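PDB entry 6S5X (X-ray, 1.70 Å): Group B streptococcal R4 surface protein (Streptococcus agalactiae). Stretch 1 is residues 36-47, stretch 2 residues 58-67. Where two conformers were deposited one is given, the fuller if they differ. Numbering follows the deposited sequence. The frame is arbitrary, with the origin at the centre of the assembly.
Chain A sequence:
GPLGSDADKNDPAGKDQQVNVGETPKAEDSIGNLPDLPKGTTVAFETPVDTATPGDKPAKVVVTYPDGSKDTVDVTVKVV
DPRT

Stretch 1, residues 36-47: DLPKGTTVAFET
Stretch 2, residues 58-67: PAKVVVTYPD

Strand 42-45 runs antiparallel to strand 58-64, their N-to-C directions 157° apart and their axes approaching to 4.5 Å. Register follows from the hydrogen bonds: Thr-42 N to Thr-64 O (3.0 Å), Thr-64 N to Thr-42 O (2.9 Å), Ala-44 N to Val-62 O (3.0 Å), Val-62 N to Ala-44 O (2.8 Å), and, past the strand end, Glu-46 N to Lys-60 O (2.8 Å). Val-43/Val-63 and Phe-45/Val-61 are the non-hydrogen-bonded pairs, with CA atoms 4.6 and 4.5 Å apart.

These two pairs share one face, which is apolar. Val-61 and Val-63, both t and buried, meet Val-43 (m): Val-43 CB lies 3.9 Å from Val-61 CG1, and Val-43 CG1 4.1 Å from Val-63 CG2. Phe-45 (chi1 -74°, chi2 -62°) sets its ring plane across the partner strand, with Ala-59 CB (4.0 Å from Phe-45 CD1) on one side and Val-61 CG2 (3.9 Å from Phe-45 CE1) on the other. Leu-37 (m, t) extends the cluster, its CD1 3.9 Å from Val-63 CG1.

The other face carries Thr-42, Ala-44, Val-62 and Thr-64. Thr-42 (p) and Thr-64 (m) bring their OG1 atoms to one water, at 2.9 and 2.8 Å respectively; that water also donates to Val-62 O (2.8 Å).

Before the strand, a type II turn spans Pro-38 to Thr-41. Gly-40 (phi/psi 88/-7) suits it because a CB would jam against the preceding carbonyl and lie 3.5 Å from Pro-66 CG. Thr-41 takes m, so its OG1 donates to Pro-38 O (2.7 Å) while its CG2 packs 3.5 Å from Val-63 CG1. Tyr-65 points its CA-to-CB bond away, yet chi1 -60° and chi2 -75° return the ring, whose edge receives Pro-38 CD, 3.8 Å from Tyr-65 CD1. The contact buries 726 Å² in total.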

# COMPACT_ATOMS: atom_id res chain seq x y z
N ASP A 36 10.28 6.17 -5.96
CA ASP A 36 9.96 7.47 -6.54
C ASP A 36 9.22 8.37 -5.58
O ASP A 36 9.00 9.54 -5.90
CB ASP A 36 9.10 7.33 -7.79
CG ASP A 36 9.82 6.63 -8.94
OD1 ASP A 36 11.05 6.80 -9.09
OD2 ASP A 36 9.12 5.94 -9.71
N LEU A 37 8.84 7.87 -4.41
CA LEU A 37 8.17 8.71 -3.43
C LEU A 37 9.22 9.39 -2.55
O LEU A 37 10.37 8.96 -2.49
CB LEU A 37 7.23 7.87 -2.58
CG LEU A 37 6.22 7.03 -3.35
CD1 LEU A 37 5.35 6.25 -2.37
CD2 LEU A 37 5.38 7.90 -4.28
N PRO A 38 8.89 10.50 -1.88
CA PRO A 38 9.89 11.17 -1.05
C PRO A 38 10.54 10.26 -0.02
O PRO A 38 9.89 9.38 0.56
CB PRO A 38 9.08 12.28 -0.37
CG PRO A 38 7.98 12.58 -1.39
CD PRO A 38 7.61 11.22 -1.89
N LYS A 39 11.84 10.46 0.19
CA LYS A 39 12.51 9.84 1.32
C LYS A 39 11.69 10.09 2.57
O LYS A 39 11.17 11.19 2.78
CB LYS A 39 13.93 10.41 1.47
CG LYS A 39 14.94 9.48 2.12
CD LYS A 39 16.34 10.07 1.97
CE LYS A 39 17.20 9.87 3.21
NZ LYS A 39 17.86 8.54 3.25
N GLY A 40 11.55 9.06 3.39
CA GLY A 40 10.80 9.17 4.63
C GLY A 40 9.31 8.90 4.53
O GLY A 40 8.63 8.84 5.57
N THR A 41 8.78 8.72 3.33
CA THR A 41 7.39 8.31 3.16
C THR A 41 7.19 6.93 3.79
O THR A 41 8.03 6.04 3.65
CB THR A 41 7.04 8.24 1.67
OG1 THR A 41 7.23 9.53 1.05
CG2 THR A 41 5.62 7.81 1.50
N THR A 42 6.06 6.76 4.49
CA THR A 42 5.67 5.48 5.09
C THR A 42 4.46 4.92 4.36
O THR A 42 3.66 5.66 3.78
CB THR A 42 5.33 5.63 6.57
OG1 THR A 42 4.14 6.41 6.72
CG2 THR A 42 6.48 6.28 7.31
N VAL A 43 4.35 3.59 4.39
CA VAL A 43 3.22 2.89 3.81
C VAL A 43 2.70 1.89 4.85
O VAL A 43 3.49 1.30 5.60
CB VAL A 43 3.56 2.20 2.48
CG1 VAL A 43 3.96 3.20 1.43
CG2 VAL A 43 4.66 1.23 2.69
N ALA A 44 1.39 1.77 4.93
CA ALA A 44 0.77 0.83 5.85
C ALA A 44 -0.55 0.38 5.28
O ALA A 44 -1.23 1.13 4.58
CB ALA A 44 0.56 1.48 7.23
N PHE A 45 -0.93 -0.85 5.61
CA PHE A 45 -2.30 -1.25 5.28
C PHE A 45 -3.27 -0.50 6.19
O PHE A 45 -3.00 -0.27 7.36
CB PHE A 45 -2.49 -2.75 5.44
CG PHE A 45 -1.86 -3.55 4.35
CD1 PHE A 45 -2.27 -3.42 3.05
CD2 PHE A 45 -0.84 -4.43 4.65
CE1 PHE A 45 -1.69 -4.16 2.04
CE2 PHE A 45 -0.27 -5.19 3.64
CZ PHE A 45 -0.68 -5.04 2.34
N GLU A 46 -4.40 -0.07 5.63
CA GLU A 46 -5.38 0.61 6.47
C GLU A 46 -5.88 -0.32 7.56
O GLU A 46 -6.13 0.09 8.70
CB GLU A 46 -6.53 1.13 5.63
CG GLU A 46 -7.48 2.00 6.43
CD GLU A 46 -8.59 2.60 5.59
OE1 GLU A 46 -9.38 1.82 5.01
OE2 GLU A 46 -8.67 3.84 5.50
N THR A 47 -6.08 -1.59 7.20
CA THR A 47 -6.59 -2.63 8.07
C THR A 47 -5.78 -3.89 7.84
O THR A 47 -5.37 -4.15 6.70
CB THR A 47 -8.07 -2.86 7.74
OG1 THR A 47 -8.79 -1.66 8.02
CG2 THR A 47 -8.60 -3.99 8.55
N PRO A 58 -9.50 -7.51 -0.88
CA PRO A 58 -9.25 -6.09 -1.13
C PRO A 58 -8.61 -5.46 0.08
O PRO A 58 -8.92 -5.82 1.22
CB PRO A 58 -10.64 -5.51 -1.39
CG PRO A 58 -11.57 -6.44 -0.66
CD PRO A 58 -10.94 -7.80 -0.72
N ALA A 59 -7.70 -4.52 -0.18
CA ALA A 59 -6.97 -3.84 0.87
C ALA A 59 -6.71 -2.42 0.42
O ALA A 59 -6.82 -2.09 -0.76
CB ALA A 59 -5.66 -4.55 1.18
N LYS A 60 -6.35 -1.56 1.38
CA LYS A 60 -5.99 -0.18 1.07
C LYS A 60 -4.63 0.11 1.69
O LYS A 60 -4.40 -0.19 2.86
CB LYS A 60 -7.04 0.80 1.61
CG LYS A 60 -8.43 0.68 0.98
CD LYS A 60 -9.37 1.74 1.55
CE LYS A 60 -8.93 3.15 1.20
NZ LYS A 60 -8.95 3.41 -0.28
N VAL A 61 -3.72 0.68 0.90
CA VAL A 61 -2.43 1.13 1.41
C VAL A 61 -2.51 2.64 1.63
O VAL A 61 -2.88 3.39 0.72
CB VAL A 61 -1.27 0.76 0.47
CG1 VAL A 61 0.02 1.28 1.01
CG2 VAL A 61 -1.19 -0.74 0.27
N VAL A 62 -2.22 3.06 2.85
CA VAL A 62 -2.13 4.47 3.21
C VAL A 62 -0.67 4.89 3.11
O VAL A 62 0.21 4.31 3.76
CB VAL A 62 -2.68 4.73 4.62
CG1 VAL A 62 -2.57 6.21 4.93
CG2 VAL A 62 -4.11 4.29 4.71
N VAL A 63 -0.43 5.88 2.28
CA VAL A 63 0.90 6.42 1.99
C VAL A 63 0.97 7.76 2.68
O VAL A 63 0.20 8.67 2.36
CB VAL A 63 1.11 6.57 0.48
CG1 VAL A 63 2.51 7.13 0.17
CG2 VAL A 63 0.87 5.28 -0.24
N THR A 64 1.85 7.89 3.67
CA THR A 64 1.95 9.10 4.48
C THR A 64 3.27 9.79 4.19
O THR A 64 4.34 9.24 4.44
CB THR A 64 1.82 8.80 5.97
OG1 THR A 64 0.58 8.13 6.23
CG2 THR A 64 1.82 10.13 6.75
N TYR A 65 3.19 10.99 3.67
CA TYR A 65 4.38 11.74 3.30
C TYR A 65 4.93 12.50 4.51
O TYR A 65 4.23 12.73 5.50
CB TYR A 65 4.04 12.72 2.16
CG TYR A 65 3.54 12.02 0.92
CD1 TYR A 65 4.42 11.34 0.09
CD2 TYR A 65 2.18 11.98 0.61
CE1 TYR A 65 3.96 10.66 -1.03
CE2 TYR A 65 1.73 11.32 -0.49
CZ TYR A 65 2.61 10.65 -1.32
OH TYR A 65 2.12 9.98 -2.42
N PRO A 66 6.20 12.94 4.43
CA PRO A 66 6.83 13.61 5.59
C PRO A 66 6.14 14.89 6.01
O PRO A 66 6.29 15.28 7.18
CB PRO A 66 8.26 13.89 5.10
CG PRO A 66 8.52 12.83 4.09
CD PRO A 66 7.18 12.63 3.38
N ASP A 67 5.42 15.55 5.13
CA ASP A 67 4.70 16.77 5.51
C ASP A 67 3.33 16.49 6.08
O ASP A 67 2.61 17.43 6.44
CB ASP A 67 4.60 17.74 4.32
CG ASP A 67 3.74 17.24 3.19
OD1 ASP A 67 3.13 16.16 3.29
OD2 ASP A 67 3.67 17.97 2.15
O HOH W 1 6.35 10.22 6.35
O HOH W 2 1.46 5.43 6.01
O HOH W 3 -6.74 -2.33 4.10